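Local coordinates for protein nucleoside-diphosphate-sugar epimerase (Pseudomonas aeruginosa, PDB 2X4G) that probably works as an NAD(P)-dependent enzyme on nucleotide-linked sugars, being a Rossmann-fold member of the epimerase/dehydratase family, at residues Gly23-Arg31 and Pro181-Asp189; Glu64-Glu72 and Gly104-Ala112. All coordinates share one frame; numbering follows the deposited sequence.

Contact 1. Residues Gly23-Arg31 and Pro181-Asp189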
# COMPACT_ATOMS: atom_id res chain seq x y z
N GLY A 23 -12.11 17.39 15.65
CA GLY A 23 -10.93 17.45 14.79
C GLY A 23 -10.18 18.76 14.97
O GLY A 23 -10.71 19.71 15.54
N LEU A 24 -8.95 18.83 14.45
CA LEU A 24 -8.09 19.99 14.65
C LEU A 24 -8.74 21.25 14.14
O LEU A 24 -8.82 22.25 14.85
CB LEU A 24 -6.74 19.80 13.94
CG LEU A 24 -5.74 20.98 13.98
CD1 LEU A 24 -5.51 21.47 15.40
CD2 LEU A 24 -4.43 20.58 13.30
N LEU A 25 -9.20 21.23 12.90
CA LEU A 25 -9.70 22.44 12.30
C LEU A 25 -11.09 22.81 12.86
O LEU A 25 -11.38 23.97 13.10
CB LEU A 25 -9.68 22.32 10.78
CG LEU A 25 -10.15 23.58 10.04
CD1 LEU A 25 -9.26 24.79 10.39
CD2 LEU A 25 -10.28 23.33 8.51
N GLY A 26 -11.95 21.84 13.11
CA GLY A 26 -13.25 22.12 13.74
C GLY A 26 -13.15 22.70 15.15
O GLY A 26 -13.95 23.55 15.54
N HIS A 27 -12.17 22.25 15.94
CA HIS A 27 -12.06 22.66 17.33
C HIS A 27 -11.76 24.13 17.33
O HIS A 27 -12.30 24.89 18.14
CB HIS A 27 -10.95 21.85 17.99
CG HIS A 27 -10.85 22.02 19.47
ND1 HIS A 27 -10.11 21.17 20.26
CD2 HIS A 27 -11.37 22.95 20.31
CE1 HIS A 27 -10.18 21.56 21.52
NE2 HIS A 27 -10.93 22.64 21.58
N HIS A 28 -10.91 24.54 16.40
CA HIS A 28 -10.50 25.95 16.26
C HIS A 28 -11.62 26.79 15.60
O HIS A 28 -11.74 27.97 15.89
CB HIS A 28 -9.18 26.06 15.47
CG HIS A 28 -7.96 25.65 16.25
ND1 HIS A 28 -7.32 26.49 17.14
CD2 HIS A 28 -7.23 24.51 16.22
CE1 HIS A 28 -6.27 25.86 17.65
NE2 HIS A 28 -6.19 24.66 17.11
N ALA A 29 -12.46 26.22 14.74
CA ALA A 29 -13.64 26.97 14.31
C ALA A 29 -14.52 27.23 15.53
O ALA A 29 -14.93 28.36 15.77
CB ALA A 29 -14.42 26.23 13.26
N ALA A 30 -14.76 26.19 16.32
CA ALA A 30 -15.60 26.29 17.51
C ALA A 30 -15.11 27.43 18.42
O ALA A 30 -15.88 28.33 18.78
CB ALA A 30 -15.62 24.98 18.25
N ARG A 31 -13.83 27.40 18.74
CA ARG A 31 -13.20 28.46 19.51
C ARG A 31 -13.37 29.86 18.95
O ARG A 31 -13.52 30.82 19.68
CB ARG A 31 -11.71 28.20 19.55
CG ARG A 31 -11.29 27.06 20.40
CD ARG A 31 -9.79 26.89 20.28
NE ARG A 31 -9.32 26.40 21.53
CZ ARG A 31 -8.57 27.06 22.41
NH1 ARG A 31 -8.11 28.25 22.15
NH2 ARG A 31 -8.27 26.47 23.55
N PRO A 181 -8.56 25.76 3.50
CA PRO A 181 -7.32 26.12 4.15
C PRO A 181 -6.13 25.38 3.56
O PRO A 181 -6.30 24.34 2.95
CB PRO A 181 -7.55 25.67 5.58
CG PRO A 181 -8.41 24.50 5.45
CD PRO A 181 -9.33 24.80 4.31
N GLY A 182 -4.93 25.93 3.74
CA GLY A 182 -3.71 25.20 3.46
C GLY A 182 -3.51 24.11 4.50
O GLY A 182 -4.40 23.85 5.31
N MET A 183 -2.34 23.48 4.49
CA MET A 183 -1.98 22.50 5.49
C MET A 183 -2.07 23.16 6.88
O MET A 183 -1.31 24.07 7.18
CB MET A 183 -0.57 21.98 5.23
CG MET A 183 -0.22 20.69 5.94
SD MET A 183 1.57 20.42 6.04
CE MET A 183 1.62 18.94 7.05
N VAL A 184 -3.00 22.70 7.71
CA VAL A 184 -3.27 23.28 9.04
C VAL A 184 -2.34 22.71 10.11
O VAL A 184 -2.28 21.51 10.31
CB VAL A 184 -4.73 23.02 9.45
CG1 VAL A 184 -5.03 23.62 10.81
CG2 VAL A 184 -5.68 23.61 8.39
N LEU A 185 -1.61 23.57 10.81
CA LEU A 185 -0.67 23.12 11.85
C LEU A 185 -0.91 23.94 13.11
O LEU A 185 -1.11 25.16 13.02
CB LEU A 185 0.78 23.31 11.39
CG LEU A 185 1.33 22.32 10.36
CD1 LEU A 185 2.69 22.81 9.91
CD2 LEU A 185 1.44 20.91 10.93
N GLY A 186 -0.89 23.28 14.27
CA GLY A 186 -1.08 23.99 15.53
C GLY A 186 -1.33 23.10 16.72
O GLY A 186 -1.07 21.93 16.68
N GLU A 187 -1.83 23.68 17.79
CA GLU A 187 -2.16 22.89 18.98
C GLU A 187 -3.55 22.23 18.88
O GLU A 187 -4.39 22.60 18.06
CB GLU A 187 -2.05 23.72 20.24
CG GLU A 187 -2.93 24.95 20.27
CD GLU A 187 -2.78 25.76 21.55
OE1 GLU A 187 -1.95 25.40 22.41
OE2 GLU A 187 -3.48 26.79 21.69
N LEU A 188 -3.78 21.25 19.74
CA LEU A 188 -5.02 20.48 19.77
C LEU A 188 -5.16 19.50 18.61
O LEU A 188 -6.25 19.28 18.15
CB LEU A 188 -6.25 21.41 19.86
CG LEU A 188 -6.16 22.58 20.87
CD1 LEU A 188 -7.43 23.39 20.92
CD2 LEU A 188 -5.76 22.11 22.26
N ASP A 189 -4.07 18.88 18.15
CA ASP A 189 -4.12 18.01 16.95
C ASP A 189 -4.06 16.56 17.43
O ASP A 189 -2.99 16.00 17.58
CB ASP A 189 -2.94 18.34 16.02
CG ASP A 189 -2.99 17.60 14.69
OD1 ASP A 189 -4.06 17.07 14.34
OD2 ASP A 189 -1.96 17.56 13.98
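L24 and D189 bring the backbones closest, their CA atoms 5.0 Å apart, where the first turn of helix 24-35 faces the loop leaving strand 176-185; the CA atoms of L25 and V184 follow at 7.3 Å. L24 reaches into the bend of that loop. With CG anti to the backbone N (chi1 176°), its two methyls part company: CD1 lies against the carbonyls of E187 and L188, while CD2 sits 3.6 Å from D189 CG and 4.0 Å from V184 CG1. The carboxylate of D189 is held by T193 OG1 and the backbone N of G195, a few residues further along the chain. L25 extends the apolar contact towards P181, at the start of segment 181-189, its CD2 lying 3.8 Å from P181 CG, and also packs on A222 and L226 of helix 219-232. One hydrogen bond crosses the interface: H28 NE2 donates its N-H to E187 O over 2.9 Å, nearly straight at 167° and close to the imidazole plane, although the donor is tilted 28° from the carbonyl plane. With NE2 as donor, the bond turns that edge of the ring to the loop. L188 turns CD1 over one face of the H27 imidazole, 3.5 Å from the ring centroid, a CH-pi contact; R31 NE lies 3.6 Å from L188 CD1 too. Y55 OH bonds both H27 NE2 and R31 NE. Strand 15-19, the turn ending in N-cap G23 and helix 24-35 form the first beta-alpha unit of a Rossmann fold, which in this family usually binds the dinucleotide; here the helix packs against the end of strand 176-185.

Contact 2. Residues Glu64-Glu72 and Gly104-Ala112; sequences EMLDHAGLE and GQTNPFYAA
Apolar packing carries most of this contact, beginning with L71 and A112, whose CB atoms lie 3.5 Å apart. Here helices 68-74 and 98-116 run closest: the CA atoms of E72 and A112 are 4.9 Å apart, and the small alanine permits that approach, A112 CB also lying 3.8 Å from the backbone N of E72. The local axes pass 9.0 Å apart at a crossing angle of -54°. L71 directs CD1 at the backbone of P108 and F109. P108 is the second focus. H68 crosses it obliquely, NE2 3.5 Å from P108 CB, and L66 lies alongside the pyrrolidine ring pointing the same way, with CD2 4.1 Å from P108 CG. The proline also explains the kink in helix 98-116, since its N has no hydrogen to give to the preceding turn.

Both helices belong to the Rossmann-type domain, connecting parallel strands of its central sheet: helix 68-74 leads from strand 59-62 to strand 80-83, and helix 98-116 leads on from there to strand 121-124. F109 turns to that sheet, meeting V81, I121 and the ring of F83.

Polar atoms meet carbon rather than each other, and no hydrogen bond spans the segments. L66 CD2 is 3.5 Å from G104 O, and M65 CE is 3.7 Å from Q105 OE1; bends at chi2 (-136°) and chi3 of M65 bring its methyl to that amide oxygen. Within segment 64-72, D67 takes the N-cap position and its backbone O accepts from the amides of both G70 and L71, closing the first turn from which L71 projects.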
# COMPACT_ATOMS: atom_id res chain seq x y z
N GLU A 64 -26.05 11.14 14.37
CA GLU A 64 -25.25 10.30 13.46
C GLU A 64 -25.40 10.88 12.06
O GLU A 64 -26.47 11.35 11.68
CB GLU A 64 -25.67 8.83 13.52
CG GLU A 64 -25.25 8.11 14.81
CD GLU A 64 -26.18 6.95 15.20
OE1 GLU A 64 -26.88 7.06 16.24
OE2 GLU A 64 -26.21 5.93 14.47
N MET A 65 -24.33 10.86 11.29
CA MET A 65 -24.31 11.60 10.03
C MET A 65 -25.03 10.92 8.88
O MET A 65 -24.93 11.39 7.75
CB MET A 65 -22.86 11.84 9.64
CG MET A 65 -22.11 12.66 10.67
SD MET A 65 -21.12 13.90 9.82
CE MET A 65 -19.92 12.88 8.91
N LEU A 66 -25.72 9.82 9.17
CA LEU A 66 -26.52 9.12 8.16
C LEU A 66 -27.96 8.99 8.65
O LEU A 66 -28.65 8.05 8.28
CB LEU A 66 -25.91 7.74 7.86
CG LEU A 66 -24.45 7.75 7.38
CD1 LEU A 66 -23.92 6.33 7.18
CD2 LEU A 66 -24.29 8.58 6.09
N ASP A 67 -28.39 9.95 9.47
CA ASP A 67 -29.67 9.93 10.21
C ASP A 67 -30.42 11.26 9.97
O ASP A 67 -30.35 12.19 10.78
CB ASP A 67 -29.34 9.69 11.70
CG ASP A 67 -30.53 9.89 12.64
OD1 ASP A 67 -31.70 9.81 12.22
OD2 ASP A 67 -30.26 10.13 13.83
N HIS A 68 -31.15 11.33 8.85
CA HIS A 68 -31.78 12.58 8.36
C HIS A 68 -32.76 13.23 9.33
O HIS A 68 -32.96 14.43 9.29
CB HIS A 68 -32.52 12.36 7.03
CG HIS A 68 -31.73 11.60 6.01
ND1 HIS A 68 -31.92 10.25 5.78
CD2 HIS A 68 -30.76 12.00 5.15
CE1 HIS A 68 -31.08 9.85 4.83
NE2 HIS A 68 -30.37 10.89 4.44
N ALA A 69 -33.40 12.44 10.18
CA ALA A 69 -34.28 12.98 11.21
C ALA A 69 -33.47 13.81 12.22
O ALA A 69 -33.89 14.90 12.63
CB ALA A 69 -35.03 11.85 11.93
N GLY A 70 -32.30 13.29 12.58
CA GLY A 70 -31.48 13.84 13.66
C GLY A 70 -30.62 15.02 13.23
O GLY A 70 -30.38 15.93 14.02
N LEU A 71 -30.14 15.00 11.99
CA LEU A 71 -29.41 16.14 11.45
C LEU A 71 -30.35 17.34 11.38
O LEU A 71 -30.00 18.42 11.86
CB LEU A 71 -28.83 15.83 10.07
CG LEU A 71 -27.60 14.93 10.06
CD1 LEU A 71 -27.40 14.27 8.70
CD2 LEU A 71 -26.36 15.72 10.48
N GLU A 72 -31.51 17.14 10.77
CA GLU A 72 -32.55 18.16 10.66
C GLU A 72 -32.84 18.79 12.00
O GLU A 72 -33.00 19.99 12.11
CB GLU A 72 -33.86 17.55 10.20
CG GLU A 72 -34.12 17.55 8.72
CD GLU A 72 -35.59 17.26 8.41
OE1 GLU A 72 -36.43 18.12 8.76
OE2 GLU A 72 -35.91 16.18 7.85
N GLY A 104 -21.13 9.93 0.16
CA GLY A 104 -22.19 9.33 0.96
C GLY A 104 -22.37 9.95 2.34
O GLY A 104 -23.46 9.90 2.91
N GLN A 105 -21.30 10.51 2.89
CA GLN A 105 -21.38 11.20 4.17
C GLN A 105 -21.94 12.60 3.99
O GLN A 105 -22.78 13.03 4.80
CB GLN A 105 -20.00 11.28 4.84
CG GLN A 105 -19.47 9.93 5.41
CD GLN A 105 -18.05 10.04 6.04
OE1 GLN A 105 -17.66 11.10 6.58
NE2 GLN A 105 -17.30 8.93 5.97
N THR A 106 -21.49 13.32 2.97
CA THR A 106 -21.92 14.70 2.80
C THR A 106 -23.34 14.82 2.30
O THR A 106 -24.04 15.77 2.63
CB THR A 106 -21.03 15.50 1.83
OG1 THR A 106 -20.89 14.76 0.62
CG2 THR A 106 -19.66 15.80 2.44
N ASN A 107 -23.78 13.88 1.48
CA ASN A 107 -25.05 14.09 0.80
C ASN A 107 -26.23 14.27 1.76
O ASN A 107 -27.04 15.19 1.57
CB ASN A 107 -25.34 13.00 -0.23
CG ASN A 107 -25.96 13.56 -1.48
OD1 ASN A 107 -25.48 14.57 -2.04
ND2 ASN A 107 -27.06 12.95 -1.93
N PRO A 108 -26.32 13.44 2.82
CA PRO A 108 -27.41 13.64 3.76
C PRO A 108 -27.35 14.99 4.48
O PRO A 108 -28.39 15.58 4.79
CB PRO A 108 -27.23 12.49 4.77
CG PRO A 108 -26.45 11.47 4.05
CD PRO A 108 -25.52 12.26 3.16
N PHE A 109 -26.14 15.47 4.74
CA PHE A 109 -25.95 16.72 5.44
C PHE A 109 -26.59 17.85 4.66
O PHE A 109 -27.33 18.66 5.21
CB PHE A 109 -24.46 16.98 5.67
CG PHE A 109 -24.14 18.40 6.05
CD1 PHE A 109 -24.34 18.83 7.35
CD2 PHE A 109 -23.66 19.29 5.11
CE1 PHE A 109 -24.06 20.12 7.70
CE2 PHE A 109 -23.38 20.57 5.45
CZ PHE A 109 -23.58 21.00 6.76
N TYR A 110 -26.30 17.89 3.37
CA TYR A 110 -26.88 18.89 2.48
C TYR A 110 -28.40 18.73 2.42
O TYR A 110 -29.15 19.71 2.51
CB TYR A 110 -26.30 18.76 1.08
CG TYR A 110 -24.85 19.18 0.98
CD1 TYR A 110 -24.46 20.45 1.31
CD2 TYR A 110 -23.89 18.30 0.53
CE1 TYR A 110 -23.14 20.86 1.22
CE2 TYR A 110 -22.56 18.70 0.43
CZ TYR A 110 -22.19 19.97 0.76
OH TYR A 110 -20.88 20.36 0.65
N ALA A 111 -28.84 17.48 2.30
CA ALA A 111 -30.26 17.17 2.43
C ALA A 111 -30.83 17.85 3.68
O ALA A 111 -31.78 18.62 3.57
CB ALA A 111 -30.48 15.66 2.50
N ALA A 112 -30.24 17.60 4.85
CA ALA A 112 -30.79 18.12 6.12
C ALA A 112 -30.73 19.64 6.22
O ALA A 112 -31.59 20.23 6.86
CB ALA A 112 -30.10 17.51 7.31

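The two contacts join different elements of one Rossmann-type domain. Contact 1 lies nearer the middle, its centre about 7 Å from the centre of the chain, and sets a helix against the end of a strand and its following loop; contact 2, its centre about 20 Å from the centre of the chain, pairs two helices at the periphery, and three of its ten touching residues are exposed against none in contact 1. Their chemistry differs accordingly: contact 1 combines leucine packing with a histidine-to-carbonyl hydrogen bond and a CH-pi contact, whereas contact 2 relies on leucine, proline and alanine carbons. The contact centres are about 23 Å apart without touching, but strands 15-19, 80-83, 121-124 and 176-185 connect them through the same sheet.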